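Local atomic coordinates of rhamnose ABC transporter, periplasmic rhamnose-binding protein (PDB entry 4KVF), a protein that probably binds a sugar, most likely rhamnose, outside the cell membrane and delivers it to an ABC transporter for uptake. Residues S212-E215 with A216-L219; I237-A240 with S241-V244; N262-R265 with Q266-K269. All blocks are in the same frame, centred on the assembly; numbering follows the deposited sequence.

Contact 1 of 3, residues S212-E215 with A216-L219; sequences SFTE and AQGL
Helix 209-222 packs on the parallel sheet of one lobe of this periplasmic-binding-protein fold; along it Phe213 meets Gln217, and the carbonyl of Glu215 meets Leu219, each four residues on. The backbone is regular alpha-helix, each N-H reaching the carbonyl four residues earlier. Gln217 N bonds Phe213 O at 3.1 Å and an N-H...O angle of 165°, and Gly218 N reaches Thr214 O at 2.9 Å. Ala216 and Leu219 bond Ser212 and Glu215 in the same way.

Phe213 and Gln217 project from the same flank. Gln217 has CG anti to its backbone N (chi1 -165°) and runs on extended, which brings OE1 back between the Phe213 ring and Thr214, 4.2 Å from Thr214 CA and, at an oblique approach, 4.3 Å from Phe213 CE1. Both side chains face helix 234-245, where the ring of Tyr243 stands edge-to-face with Phe213 and also touches Gln217. The methyl of Ala216, buried, touches Leu169 of strand 164-170 and Ala240 of helix 234-245. Leu219 likewise turns to the sheet, against Ala167, Lys201 and Ala203. Leu219 CG lies 3.4 Å from Glu215 O, the same carbonyl that accepts from its backbone N.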
loop_
_atom_site.group_PDB
_atom_site.type_symbol
_atom_site.label_atom_id
_atom_site.label_comp_id
_atom_site.label_asym_id
_atom_site.label_seq_id
_atom_site.Cartn_x
_atom_site.Cartn_y
_atom_site.Cartn_z
ATOM N N SER A 212 14.461 16.308 1.166
ATOM C CA SER A 212 13.033 16.549 0.958
ATOM C C SER A 212 12.644 17.882 1.605
ATOM O O SER A 212 11.871 18.666 1.043
ATOM C CB SER A 212 12.203 15.399 1.527
ATOM O OG SER A 212 12.441 14.206 0.790
ATOM N N PHE A 213 13.218 18.140 2.771
ATOM C CA PHE A 213 12.995 19.391 3.481
ATOM C C PHE A 213 13.446 20.584 2.630
ATOM O O PHE A 213 12.689 21.536 2.411
ATOM C CB PHE A 213 13.753 19.359 4.818
ATOM C CG PHE A 213 13.590 20.600 5.646
ATOM C CD1 PHE A 213 14.385 21.711 5.422
ATOM C CD2 PHE A 213 12.654 20.646 6.669
ATOM C CE1 PHE A 213 14.241 22.855 6.184
ATOM C CE2 PHE A 213 12.507 21.788 7.443
ATOM C CZ PHE A 213 13.299 22.895 7.196
ATOM N N THR A 214 14.683 20.528 2.150
ATOM C CA THR A 214 15.226 21.603 1.324
ATOM C C THR A 214 14.493 21.752 -0.017
ATOM O O THR A 214 14.290 22.868 -0.503
ATOM C CB THR A 214 16.733 21.402 1.093
ATOM O OG1 THR A 214 17.400 21.426 2.360
ATOM C CG2 THR A 214 17.294 22.508 0.224
ATOM N N GLU A 215 14.083 20.637 -0.615
ATOM C CA GLU A 215 13.339 20.726 -1.872
ATOM C C GLU A 215 11.955 21.349 -1.669
ATOM O O GLU A 215 11.452 22.047 -2.556
ATOM C CB GLU A 215 13.242 19.358 -2.573
ATOM C CG GLU A 215 14.567 18.862 -3.136
ATOM C CD GLU A 215 15.106 19.738 -4.261
ATOM O OE1 GLU A 215 14.301 20.211 -5.094
ATOM O OE2 GLU A 215 16.337 19.953 -4.313
ATOM N N ALA A 216 11.344 21.107 -0.507
ATOM C CA ALA A 216 10.053 21.724 -0.191
ATOM C C ALA A 216 10.209 23.233 -0.074
ATOM O O ALA A 216 9.398 24.012 -0.583
ATOM C CB ALA A 216 9.481 21.149 1.098
ATOM N N GLN A 217 11.268 23.635 0.618
ATOM C CA GLN A 217 11.637 25.034 0.764
ATOM C C GLN A 217 11.838 25.655 -0.613
ATOM O O GLN A 217 11.370 26.762 -0.888
ATOM C CB GLN A 217 12.935 25.102 1.567
ATOM C CG GLN A 217 13.305 26.441 2.141
ATOM C CD GLN A 217 14.478 26.310 3.096
ATOM O OE1 GLN A 217 15.349 25.457 2.903
ATOM N NE2 GLN A 217 14.494 27.130 4.146
ATOM N N GLY A 218 12.529 24.926 -1.483
ATOM C CA GLY A 218 12.818 25.414 -2.818
ATOM C C GLY A 218 11.569 25.637 -3.648
ATOM O O GLY A 218 11.483 26.606 -4.403
ATOM N N LEU A 219 10.596 24.742 -3.516
ATOM C CA LEU A 219 9.351 24.872 -4.274
ATOM C C LEU A 219 8.612 26.138 -3.877
ATOM O O LEU A 219 8.133 26.899 -4.726
ATOM C CB LEU A 219 8.443 23.650 -4.067
ATOM C CG LEU A 219 8.843 22.354 -4.783
ATOM C CD1 LEU A 219 7.974 21.185 -4.319
ATOM C CD2 LEU A 219 8.742 22.534 -6.293
#

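Contact 2 of 3, residues I237-A240 with S241-V244; sequences IAAA and SRYV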
loop_
_atom_site.group_PDB
_atom_site.type_symbol
_atom_site.label_atom_id
_atom_site.label_comp_id
_atom_site.label_asym_id
_atom_site.label_seq_id
_atom_site.Cartn_x
_atom_site.Cartn_y
_atom_site.Cartn_z
ATOM N N ILE A 237 6.510 13.809 2.458
ATOM C CA ILE A 237 5.398 14.568 3.009
ATOM C C ILE A 237 5.717 15.025 4.435
ATOM O O ILE A 237 5.384 16.158 4.837
ATOM C CB ILE A 237 4.080 13.758 2.920
ATOM C CG1 ILE A 237 2.884 14.627 3.294
ATOM C CG2 ILE A 237 4.141 12.512 3.797
ATOM C CD1 ILE A 237 1.569 13.867 3.250
ATOM N N ALA A 238 6.417 14.175 5.184
ATOM C CA ALA A 238 6.824 14.529 6.544
ATOM C C ALA A 238 7.825 15.683 6.561
ATOM O O ALA A 238 7.774 16.556 7.434
ATOM C CB ALA A 238 7.401 13.314 7.269
ATOM N N ALA A 239 8.744 15.685 5.602
ATOM C CA ALA A 239 9.750 16.731 5.535
ATOM C C ALA A 239 9.136 18.045 5.062
ATOM O O ALA A 239 9.477 19.109 5.570
ATOM C CB ALA A 239 10.885 16.322 4.625
ATOM N N ALA A 240 8.225 17.965 4.096
ATOM C CA ALA A 240 7.548 19.173 3.624
ATOM C C ALA A 240 6.694 19.784 4.723
ATOM O O ALA A 240 6.686 20.997 4.909
ATOM C CB ALA A 240 6.703 18.878 2.393
ATOM N N SER A 241 5.980 18.933 5.456
ATOM C CA SER A 241 5.141 19.390 6.556
ATOM C C SER A 241 5.981 20.040 7.635
ATOM O O SER A 241 5.608 21.079 8.195
ATOM C CB SER A 241 4.367 18.217 7.153
ATOM O OG SER A 241 3.598 17.583 6.152
ATOM N N ARG A 242 7.122 19.426 7.930
ATOM C CA ARG A 242 8.007 19.970 8.951
ATOM C C ARG A 242 8.518 21.343 8.535
ATOM O O ARG A 242 8.630 22.242 9.363
ATOM C CB ARG A 242 9.174 19.026 9.251
ATOM C CG ARG A 242 9.997 19.459 10.461
ATOM C CD ARG A 242 11.051 18.430 10.832
ATOM N NE ARG A 242 12.123 18.357 9.845
ATOM C CZ ARG A 242 12.255 17.383 8.954
ATOM N NH1 ARG A 242 13.265 17.406 8.097
ATOM N NH2 ARG A 242 11.379 16.383 8.916
ATOM N N TYR A 243 8.823 21.511 7.251
ATOM C CA TYR A 243 9.236 22.827 6.780
ATOM C C TYR A 243 8.093 23.826 6.881
ATOM O O TYR A 243 8.252 24.902 7.440
ATOM C CB TYR A 243 9.744 22.816 5.339
ATOM C CG TYR A 243 9.937 24.230 4.847
ATOM C CD1 TYR A 243 10.963 25.010 5.342
ATOM C CD2 TYR A 243 9.070 24.799 3.922
ATOM C CE1 TYR A 243 11.139 26.314 4.922
ATOM C CE2 TYR A 243 9.236 26.113 3.495
ATOM C CZ TYR A 243 10.275 26.861 3.996
ATOM O OH TYR A 243 10.457 28.163 3.578
ATOM N N VAL A 244 6.946 23.476 6.306
ATOM C CA VAL A 244 5.804 24.386 6.298
ATOM C C VAL A 244 5.351 24.763 7.713
ATOM O O VAL A 244 5.039 25.924 7.979
ATOM C CB VAL A 244 4.645 23.826 5.442
ATOM C CG1 VAL A 244 3.386 24.647 5.627
ATOM C CG2 VAL A 244 5.060 23.811 3.973
#
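Residues 237-244 form two regular turns of helix 234-245, where Arg242 N, Tyr243 N and Val244 N bond the carbonyls of Ala238, Ala239 and Ala240, the last at 2.9 Å and nearly straight (174°). The helix is the crossover of a beta-alpha-beta unit between strands 226-231 and 254-257.

Ile237 O is gripped twice by the same residue. Ser241 N reaches it at 2.9 Å, and Ser241 OG donates to it at 2.6 Å from the opposite face of the carbonyl plane. The serine torsion explains that second bond: chi1 -57° sets OG anti to the carbonyl carbon and beside the backbone N, on the side of the preceding turn, where Ile237 O lies. The hydroxyl is thereby satisfied inside a buried interface, among Ile255 of strand 254-257, Val273 and, from helix 261-269, Met264 and Tyr267. Replacing Ser241 by alanine would probably leave Ile237 O with only the backbone donor on this turn.

Arg242 starts out extended, then bends at chi3 (70°), which brings its guanidinium back over the previous turn, NH2 3.8 Å from Ala239 CA. There NH2 forms a salt bridge with Asp209, at the start of helix 209-222. Val244 faces Ile255 and Val253, and its branch CG2 lies beside the backbone N, 3.4 Å from Ala240 O.

Contact 3 of 3, residues N262-R265 with Q266-K269; sequences NQMR and QYVK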
loop_
_atom_site.group_PDB
_atom_site.type_symbol
_atom_site.label_atom_id
_atom_site.label_comp_id
_atom_site.label_asym_id
_atom_site.label_seq_id
_atom_site.Cartn_x
_atom_site.Cartn_y
_atom_site.Cartn_z
ATOM N N ASN A 262 1.517 7.810 12.272
ATOM C CA ASN A 262 2.254 8.183 13.485
ATOM C C ASN A 262 3.234 9.336 13.254
ATOM O O ASN A 262 3.409 10.202 14.114
ATOM C CB ASN A 262 3.003 6.983 14.081
ATOM C CG ASN A 262 2.085 6.012 14.807
ATOM O OD1 ASN A 262 0.905 6.299 15.042
ATOM N ND2 ASN A 262 2.630 4.856 15.177
ATOM N N GLN A 263 3.874 9.336 12.089
ATOM C CA GLN A 263 4.861 10.357 11.755
ATOM C C GLN A 263 4.145 11.662 11.437
ATOM O O GLN A 263 4.648 12.752 11.719
ATOM C CB GLN A 263 5.695 9.901 10.554
ATOM C CG GLN A 263 6.945 10.722 10.287
ATOM C CD GLN A 263 7.750 10.193 9.110
ATOM O OE1 GLN A 263 7.258 9.381 8.320
ATOM N NE2 GLN A 263 8.995 10.654 8.988
HETATM N N MSE A 264 2.951 11.528 10.863
HETATM C CA MSE A 264 2.168 12.669 10.387
HETATM C C MSE A 264 1.241 13.274 11.444
HETATM O O MSE A 264 0.752 14.391 11.273
HETATM C CB MSE A 264 1.359 12.272 9.149
HETATM C CG MSE A 264 2.218 12.015 7.923
HETATM SE SE MSE A 264 3.197 13.625 7.470
HETATM C CE MSE A 264 1.627 14.672 6.992
ATOM N N ARG A 265 1.003 12.543 12.531
ATOM C CA ARG A 265 0.023 12.961 13.532
ATOM C C ARG A 265 0.275 14.380 14.051
ATOM O O ARG A 265 -0.640 15.209 14.072
ATOM C CB ARG A 265 -0.059 11.957 14.692
ATOM C CG ARG A 265 -1.217 12.224 15.649
ATOM C CD ARG A 265 -1.241 11.230 16.804
ATOM N NE ARG A 265 -0.737 9.916 16.411
ATOM C CZ ARG A 265 -1.457 8.988 15.797
ATOM N NH1 ARG A 265 -0.906 7.824 15.477
ATOM N NH2 ARG A 265 -2.723 9.227 15.490
ATOM N N GLN A 266 1.516 14.678 14.427
ATOM C CA GLN A 266 1.812 16.003 14.975
ATOM C C GLN A 266 1.506 17.131 13.993
ATOM O O GLN A 266 1.173 18.244 14.407
ATOM C CB GLN A 266 3.257 16.110 15.477
ATOM C CG GLN A 266 4.312 15.999 14.396
ATOM C CD GLN A 266 5.619 16.664 14.790
ATOM O OE1 GLN A 266 5.630 17.748 15.388
ATOM N NE2 GLN A 266 6.734 16.013 14.462
ATOM N N TYR A 267 1.610 16.841 12.697
ATOM C CA TYR A 267 1.345 17.846 11.669
ATOM C C TYR A 267 -0.151 17.968 11.355
ATOM O O TYR A 267 -0.628 19.020 10.921
ATOM C CB TYR A 267 2.190 17.575 10.413
ATOM C CG TYR A 267 3.664 17.572 10.734
ATOM C CD1 TYR A 267 4.288 18.729 11.171
ATOM C CD2 TYR A 267 4.424 16.412 10.640
ATOM C CE1 TYR A 267 5.625 18.741 11.496
ATOM C CE2 TYR A 267 5.778 16.418 10.966
ATOM C CZ TYR A 267 6.365 17.591 11.390
ATOM O OH TYR A 267 7.697 17.629 11.719
ATOM N N VAL A 268 -0.885 16.890 11.592
ATOM C CA VAL A 268 -2.335 16.925 11.477
ATOM C C VAL A 268 -2.936 17.669 12.673
ATOM O O VAL A 268 -3.766 18.572 12.514
ATOM C CB VAL A 268 -2.913 15.501 11.361
ATOM C CG1 VAL A 268 -4.422 15.524 11.473
ATOM C CG2 VAL A 268 -2.483 14.875 10.045
ATOM N N LYS A 269 -2.483 17.310 13.869
ATOM C CA LYS A 269 -2.976 17.938 15.091
ATOM C C LYS A 269 -2.616 19.424 15.197
ATOM O O LYS A 269 -3.319 20.184 15.872
ATOM C CB LYS A 269 -2.511 17.156 16.329
ATOM C CG LYS A 269 -3.081 15.735 16.399
ATOM C CD LYS A 269 -2.735 15.027 17.707
ATOM C CE LYS A 269 -3.557 13.750 17.891
ATOM N NZ LYS A 269 -5.028 13.960 17.765
HETATM O O HOH W 1 3.734 12.853 14.959
#
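The ring of Tyr267 has Gln266 CG over the centre of one face, 3.7 Å above the plane, while Gln263 O and Met264 O of the preceding turn approach it obliquely. Its CD2 also meets SE of selenomethionine Met264, 4.4 Å away. With chi1 at 65°, Gln266 CG stands between its own backbone N and carbonyl carbon; this sets CG over the ring, and the chain runs on extended from there.

Helix 261-269 is kinked at Gln266 and Tyr267, whose N atoms lack the usual bond to the carbonyl four residues earlier. Water 1 takes up the break: it donates to Asn262 O and accepts from Gln266 N at 2.9 Å, standing in for the direct bond between them. Tyr267 N makes only a weak bond to Met264 O. The alpha-helical pattern then resumes, with Val268 N bonded to Met264 O and Lys269 N to Arg265 O at 2.8 Å and 176°.

Arg265 and Lys269 run side by side in the same direction, CG of the arginine 3.6 Å from CE of the lysine. Their like charges are probably eased by Asp338, which forms a salt bridge with Arg265 NH2 and a long, weak ion pair with Lys269 NZ; Arg265 also bonds the backbone of Ile337 and Phe340. Met264 and Tyr267 pack on Ser241 of helix 234-245, while Met264 and Val268 reach Phe276 of strand 276-278.

All three contacts are local turns, each within one helix, and none closes a long loop. Along the chain they come in series, with no nesting or crossing: 212-219, then 237-244, then 262-269. The three helices lie in one lobe, and strands 226-231 and 254-257 of its four-stranded parallel sheet come between them in sequence. Contact 2 is the middle member, its centre 9 Å from that of contact 1 and 11 Å from that of contact 3. Contacts 1 and 3 do not touch, their nearest atoms lying about 8 Å apart. Helix 234-245 therefore joins its two neighbours by packing, Ala239 against Ser212 and Arg242 CB against Tyr267 OH at 3.2 Å.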